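Local structure of threonine synthase (Brucella melitensis bv. 1, 4F4F) at residues V59-L64 with A75-M80; T65-G70 with I227-I232. The protein probably catalyses the pyridoxal-phosphate-dependent conversion of O-phospho-L-homoserine and water to L-threonine and phosphate, the last step of threonine biosynthesis. One frame throughout, in Å; residues are numbered along the deposited sequence.

Contact 1. Residues V59-L64 with A75-M80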
loop_
_atom_site.group_PDB
_atom_site.type_symbol
_atom_site.label_atom_id
_atom_site.label_comp_id
_atom_site.label_asym_id
_atom_site.label_seq_id
_atom_site.Cartn_x
_atom_site.Cartn_y
_atom_site.Cartn_z
ATOM N N VAL A 59 -4.369 -18.878 -5.014
ATOM C CA VAL A 59 -5.307 -17.869 -5.437
ATOM C C VAL A 59 -4.550 -16.694 -6.057
ATOM O O VAL A 59 -4.961 -16.150 -7.071
ATOM C CB VAL A 59 -6.205 -17.393 -4.278
ATOM C CG1 VAL A 59 -7.057 -16.186 -4.678
ATOM C CG2 VAL A 59 -7.114 -18.539 -3.810
ATOM N N ALA A 60 -3.453 -16.324 -5.426
ATOM C CA ALA A 60 -2.571 -15.261 -5.926
ATOM C C ALA A 60 -2.083 -15.564 -7.358
ATOM O O ALA A 60 -2.114 -14.715 -8.227
ATOM C CB ALA A 60 -1.395 -15.068 -4.968
ATOM N N LEU A 61 -1.702 -16.791 -7.622
ATOM C CA LEU A 61 -1.230 -17.148 -8.960
ATOM C C LEU A 61 -2.367 -17.028 -9.973
ATOM O O LEU A 61 -2.177 -16.477 -11.066
ATOM C CB LEU A 61 -0.619 -18.533 -8.947
ATOM C CG LEU A 61 0.722 -18.681 -8.222
ATOM C CD1 LEU A 61 1.029 -20.144 -8.012
ATOM C CD2 LEU A 61 1.829 -17.984 -8.978
ATOM N N ALA A 62 -3.559 -17.494 -9.605
ATOM C CA ALA A 62 -4.726 -17.391 -10.470
ATOM C C ALA A 62 -5.056 -15.931 -10.763
ATOM O O ALA A 62 -5.273 -15.572 -11.938
ATOM C CB ALA A 62 -5.941 -18.122 -9.874
ATOM N N VAL A 63 -5.063 -15.090 -9.734
ATOM C CA VAL A 63 -5.565 -13.704 -9.836
ATOM C C VAL A 63 -4.537 -12.773 -10.505
ATOM O O VAL A 63 -4.879 -11.899 -11.321
ATOM C CB VAL A 63 -6.050 -13.267 -8.401
ATOM C CG1 VAL A 63 -6.177 -11.779 -8.189
ATOM C CG2 VAL A 63 -7.369 -14.006 -8.110
ATOM N N LEU A 64 -3.265 -12.973 -10.193
ATOM C CA LEU A 64 -2.204 -12.106 -10.665
ATOM C C LEU A 64 -1.586 -12.459 -12.028
ATOM O O LEU A 64 -1.136 -11.548 -12.744
ATOM C CB LEU A 64 -1.080 -11.997 -9.612
ATOM C CG LEU A 64 -1.533 -11.476 -8.254
ATOM C CD1 LEU A 64 -0.363 -11.359 -7.308
ATOM C CD2 LEU A 64 -2.302 -10.143 -8.341
ATOM N N ALA A 75 6.728 -21.234 -13.735
ATOM C CA ALA A 75 7.534 -21.806 -12.667
ATOM C C ALA A 75 8.234 -20.699 -11.866
ATOM O O ALA A 75 8.312 -20.786 -10.628
ATOM C CB ALA A 75 8.560 -22.819 -13.232
ATOM N N ASP A 76 8.744 -19.674 -12.554
ATOM C CA ASP A 76 9.418 -18.565 -11.875
ATOM C C ASP A 76 8.424 -17.738 -11.055
ATOM O O ASP A 76 8.696 -17.398 -9.901
ATOM C CB ASP A 76 10.153 -17.662 -12.866
ATOM C CG ASP A 76 11.260 -18.386 -13.587
ATOM O OD1 ASP A 76 12.172 -18.870 -12.908
ATOM O OD2 ASP A 76 11.166 -18.511 -14.822
ATOM N N PHE A 77 7.263 -17.431 -11.631
ATOM C CA PHE A 77 6.204 -16.741 -10.868
ATOM C C PHE A 77 5.742 -17.533 -9.621
ATOM O O PHE A 77 5.644 -16.949 -8.542
ATOM C CB PHE A 77 5.041 -16.337 -11.786
ATOM C CG PHE A 77 4.169 -15.218 -11.242
ATOM C CD1 PHE A 77 4.719 -14.002 -10.846
ATOM C CD2 PHE A 77 2.817 -15.350 -11.213
ATOM C CE1 PHE A 77 3.920 -12.989 -10.358
ATOM C CE2 PHE A 77 2.009 -14.341 -10.743
ATOM C CZ PHE A 77 2.549 -13.140 -10.333
ATOM N N GLU A 78 5.512 -18.853 -9.758
ATOM C CA GLU A 78 5.266 -19.774 -8.604
ATOM C C GLU A 78 6.543 -20.307 -7.920
ATOM O O GLU A 78 6.693 -21.592 -7.620
ATOM C CB GLU A 78 4.576 -21.070 -9.031
ATOM C CG GLU A 78 4.342 -21.959 -7.819
ATOM C CD GLU A 78 3.769 -23.308 -8.132
ATOM O OE1 GLU A 78 3.802 -24.153 -7.212
ATOM O OE2 GLU A 78 3.301 -23.534 -9.267
ATOM N N ARG A 79 7.529 -19.470 -7.856
ATOM C CA ARG A 79 8.543 -19.589 -6.857
ATOM C C ARG A 79 8.445 -18.266 -6.109
ATOM O O ARG A 79 8.446 -18.234 -4.918
ATOM C CB ARG A 79 9.873 -19.737 -7.559
ATOM C CG ARG A 79 11.123 -19.780 -6.716
ATOM C CD ARG A 79 12.306 -19.757 -7.690
ATOM N NE ARG A 79 12.891 -18.418 -7.860
ATOM C CZ ARG A 79 12.437 -17.393 -8.608
ATOM N NH1 ARG A 79 13.130 -16.258 -8.619
ATOM N NH2 ARG A 79 11.322 -17.436 -9.329
ATOM N N MET A 80 8.332 -17.168 -6.836
ATOM C CA MET A 80 8.464 -15.867 -6.200
ATOM C C MET A 80 7.204 -15.530 -5.356
ATOM O O MET A 80 7.322 -14.966 -4.280
ATOM C CB MET A 80 8.824 -14.792 -7.228
ATOM C CG MET A 80 7.735 -14.392 -8.203
ATOM S SD MET A 80 8.380 -13.190 -9.422
ATOM C CE MET A 80 9.560 -14.079 -10.405
#

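Contact 2. Residues T65-G70 with I227-I232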
loop_
_atom_site.group_PDB
_atom_site.type_symbol
_atom_site.label_atom_id
_atom_site.label_comp_id
_atom_site.label_asym_id
_atom_site.label_seq_id
_atom_site.Cartn_x
_atom_site.Cartn_y
_atom_site.Cartn_z
ATOM N N THR A 65 -1.524 -13.742 -12.385
ATOM C CA THR A 65 -0.831 -14.146 -13.598
ATOM C C THR A 65 -1.266 -13.365 -14.860
ATOM O O THR A 65 -0.414 -12.943 -15.639
ATOM C CB THR A 65 -0.935 -15.685 -13.825
ATOM O OG1 THR A 65 -0.217 -16.344 -12.802
ATOM C CG2 THR A 65 -0.347 -16.161 -15.159
ATOM N N PRO A 66 -2.586 -13.138 -15.039
ATOM C CA PRO A 66 -3.009 -12.442 -16.262
ATOM C C PRO A 66 -2.411 -11.047 -16.362
ATOM O O PRO A 66 -2.190 -10.561 -17.462
ATOM C CB PRO A 66 -4.535 -12.366 -16.154
ATOM C CG PRO A 66 -4.919 -13.389 -15.139
ATOM C CD PRO A 66 -3.716 -13.688 -14.278
ATOM N N PHE A 67 -2.183 -10.392 -15.224
ATOM C CA PHE A 67 -1.566 -9.074 -15.226
ATOM C C PHE A 67 -0.123 -9.022 -15.737
ATOM O O PHE A 67 0.332 -7.950 -16.178
ATOM C CB PHE A 67 -1.630 -8.434 -13.828
ATOM C CG PHE A 67 -3.014 -8.050 -13.397
ATOM C CD1 PHE A 67 -3.624 -6.932 -13.913
ATOM C CD2 PHE A 67 -3.706 -8.803 -12.467
ATOM C CE1 PHE A 67 -4.904 -6.562 -13.528
ATOM C CE2 PHE A 67 -4.990 -8.455 -12.056
ATOM C CZ PHE A 67 -5.591 -7.314 -12.578
ATOM N N THR A 68 0.590 -10.151 -15.667
ATOM C CA THR A 68 1.997 -10.218 -16.066
ATOM C C THR A 68 2.252 -10.457 -17.544
ATOM O O THR A 68 3.409 -10.425 -17.979
ATOM C CB THR A 68 2.762 -11.287 -15.268
ATOM O OG1 THR A 68 2.299 -12.591 -15.624
ATOM C CG2 THR A 68 2.570 -11.065 -13.773
ATOM N N GLY A 69 1.180 -10.693 -18.307
ATOM C CA GLY A 69 1.225 -10.679 -19.768
ATOM C C GLY A 69 2.143 -11.735 -20.353
ATOM O O GLY A 69 2.738 -11.533 -21.414
ATOM N N GLY A 70 2.303 -12.840 -19.638
ATOM C CA GLY A 70 3.216 -13.877 -20.078
ATOM C C GLY A 70 4.698 -13.565 -19.965
ATOM O O GLY A 70 5.510 -14.325 -20.476
ATOM N N ILE A 227 2.710 4.773 -5.793
ATOM C CA ILE A 227 2.065 4.849 -7.123
ATOM C C ILE A 227 2.498 3.840 -8.207
ATOM O O ILE A 227 1.891 3.796 -9.285
ATOM C CB ILE A 227 2.078 6.306 -7.695
ATOM C CG1 ILE A 227 3.493 6.852 -7.968
ATOM C CG2 ILE A 227 1.308 7.254 -6.767
ATOM C CD1 ILE A 227 4.172 6.256 -9.190
ATOM N N ASN A 228 3.499 3.007 -7.948
ATOM C CA ASN A 228 3.850 1.978 -8.913
ATOM C C ASN A 228 2.689 0.983 -8.959
ATOM O O ASN A 228 2.129 0.655 -7.929
ATOM C CB ASN A 228 5.136 1.254 -8.499
ATOM C CG ASN A 228 5.729 0.407 -9.636
ATOM O OD1 ASN A 228 5.085 -0.531 -10.189
ATOM N ND2 ASN A 228 6.937 0.728 -10.008
ATOM N N TRP A 229 2.318 0.564 -10.154
ATOM C CA TRP A 229 1.293 -0.452 -10.353
ATOM C C TRP A 229 1.558 -1.703 -9.495
ATOM O O TRP A 229 0.631 -2.300 -9.034
ATOM C CB TRP A 229 1.141 -0.769 -11.838
ATOM C CG TRP A 229 0.242 -1.942 -12.081
ATOM C CD1 TRP A 229 0.590 -3.210 -12.548
ATOM C CD2 TRP A 229 -1.206 -2.021 -11.775
ATOM N NE1 TRP A 229 -0.503 -4.032 -12.564
ATOM C CE2 TRP A 229 -1.623 -3.366 -12.141
ATOM C CE3 TRP A 229 -2.150 -1.126 -11.272
ATOM C CZ2 TRP A 229 -2.921 -3.786 -11.982
ATOM C CZ3 TRP A 229 -3.461 -1.558 -11.139
ATOM C CH2 TRP A 229 -3.830 -2.859 -11.470
ATOM N N ALA A 230 2.821 -2.065 -9.191
ATOM C CA ALA A 230 3.095 -3.316 -8.420
ATOM C C ALA A 230 2.968 -3.149 -6.904
ATOM O O ALA A 230 2.944 -4.148 -6.157
ATOM C CB ALA A 230 4.447 -3.901 -8.804
ATOM N N ARG A 231 2.842 -1.925 -6.414
ATOM C CA ARG A 231 2.364 -1.758 -5.039
ATOM C C ARG A 231 0.887 -2.010 -4.950
ATOM O O ARG A 231 0.351 -2.243 -3.851
ATOM C CB ARG A 231 2.644 -0.341 -4.484
ATOM C CG ARG A 231 4.086 -0.111 -4.077
ATOM C CD ARG A 231 4.394 -0.682 -2.697
ATOM N NE ARG A 231 3.798 0.147 -1.666
ATOM C CZ ARG A 231 4.338 1.271 -1.182
ATOM N NH1 ARG A 231 5.524 1.709 -1.602
ATOM N NH2 ARG A 231 3.677 1.992 -0.272
ATOM N N ILE A 232 0.174 -1.865 -6.066
ATOM C CA ILE A 232 -1.272 -2.059 -5.995
ATOM C C ILE A 232 -1.657 -3.473 -6.375
ATOM O O ILE A 232 -2.391 -4.127 -5.672
ATOM C CB ILE A 232 -2.020 -1.071 -6.888
ATOM C CG1 ILE A 232 -1.804 0.363 -6.349
ATOM C CG2 ILE A 232 -3.512 -1.430 -6.940
ATOM C CD1 ILE A 232 -2.545 1.396 -7.177
#

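Contact 1. Residues V59-L64 with A75-M80
Leu61 meets Phe77 and Glu78 where helices 56-64 and 74-86 face each other, the axes of their short segments 10.4 Å apart at closest approach, with an angle of 130° between their directions. Its CB starts off to one flank of the opposing helix, and CG, anti to the carbonyl carbon (chi1 -70°), turns the fork across the gap. One branch, CD1, lies against the aliphatic part of Glu78, 3.8 Å from Glu78 CG, the Leu61 and Glu78 side chains lying roughly perpendicular. The other, CD2, goes to the aromatic ring and stands 3.6 Å from Phe77 CD2, as Leu61 and Phe77 run antiparallel alongside each other. One turn on, Leu64 contributes its CB, which sits in the plane of the Phe77 ring at its edge, 3.9 Å from Phe77 CZ. The Leu64 side chain also touches Leu123 of helix 117-134 and Val237 of helix 236-245. Glu78 runs out fully extended, so its methylenes serve the leucine while OE1 forms a salt bridge with Arg82 on its own helix. Between these two segments the side-chain contact is thus made by hydrocarbon, with the charge of Glu78 at the exposed margin.

Contact 2. Residues T65-G70 with I227-I232
The two backbones stay well apart, the nearest CA atoms, of Phe67 and Ala230, being 10.1 Å from each other, and one aromatic pair, Phe67 with Trp229, bridges the distance. Trp229 extends its indole with CG anti to the backbone N (chi1 172°), and the leading atom is CZ2 of the six-membered ring. This carbon lies 3.7 Å from Phe67 CE1 and 3.8 Å from Phe67 CD1. Seen from the indole, the phenyl carbon comes in at the edge, near the ring plane; the two planes are inclined at 54° and the ring centroids are 5.7 Å apart, an oblique meeting of two buried rings.

The pair joins the N-terminal region to the part of the chain that belongs to the pyridoxal-phosphate-dependent enzyme family, of fold type II in threonine synthases. It lies in a larger, mostly apolar cluster: Phe67 also packs on Val270 and Met274 of helix 263-274, while Trp229 rests on Leu36 and Pro37 and meets the ring of Tyr8, whose OH bonds to Phe67 O.

Each segment also has its own local hydrogen bonds. Asn228 is the N-cap of the short, weakly bonded helix 229-232, its OD1 accepting from Ala230 N at 2.9 Å in a nearly straight bond (174°). Asn228 ND2 is in turn held by Leu24 O. In the other segment, Thr65 O takes two bonds from one residue, from Thr68 N and from Thr68 OG1, the hydroxyl lying in the carbonyl plane, on a lone pair, at 2.7 Å from Thr65 O. Beyond this turn Gly69 and Gly70 both adopt positive phi as the chain leaves for helix 74-86.

Overall arrangement
Contacts 1 and 2 illustrate how adjoining segments of one chain can pack against different partners, one near the surface and one deeper. Segment 59-64 runs directly into 65-70, and the centres of the two contacts lie about 12 Å apart. Phe77 touches both: besides its place in contact 1, its CD2 is 3.6 Å from Thr65 OG1 and its CZ 4.0 Å from Thr68 CG2. Contact 1 is partly buried, with its centre about 19 Å from that of the chain; contact 2 is buried and deeper, at about 14 Å. Neither is part of the cofactor pocket. Contact 2 approaches it, the Trp229 side chain being about 12 Å from the bound pyridoxal phosphate and about 11 Å from the side chain of Phe262, a cofactor-binding residue.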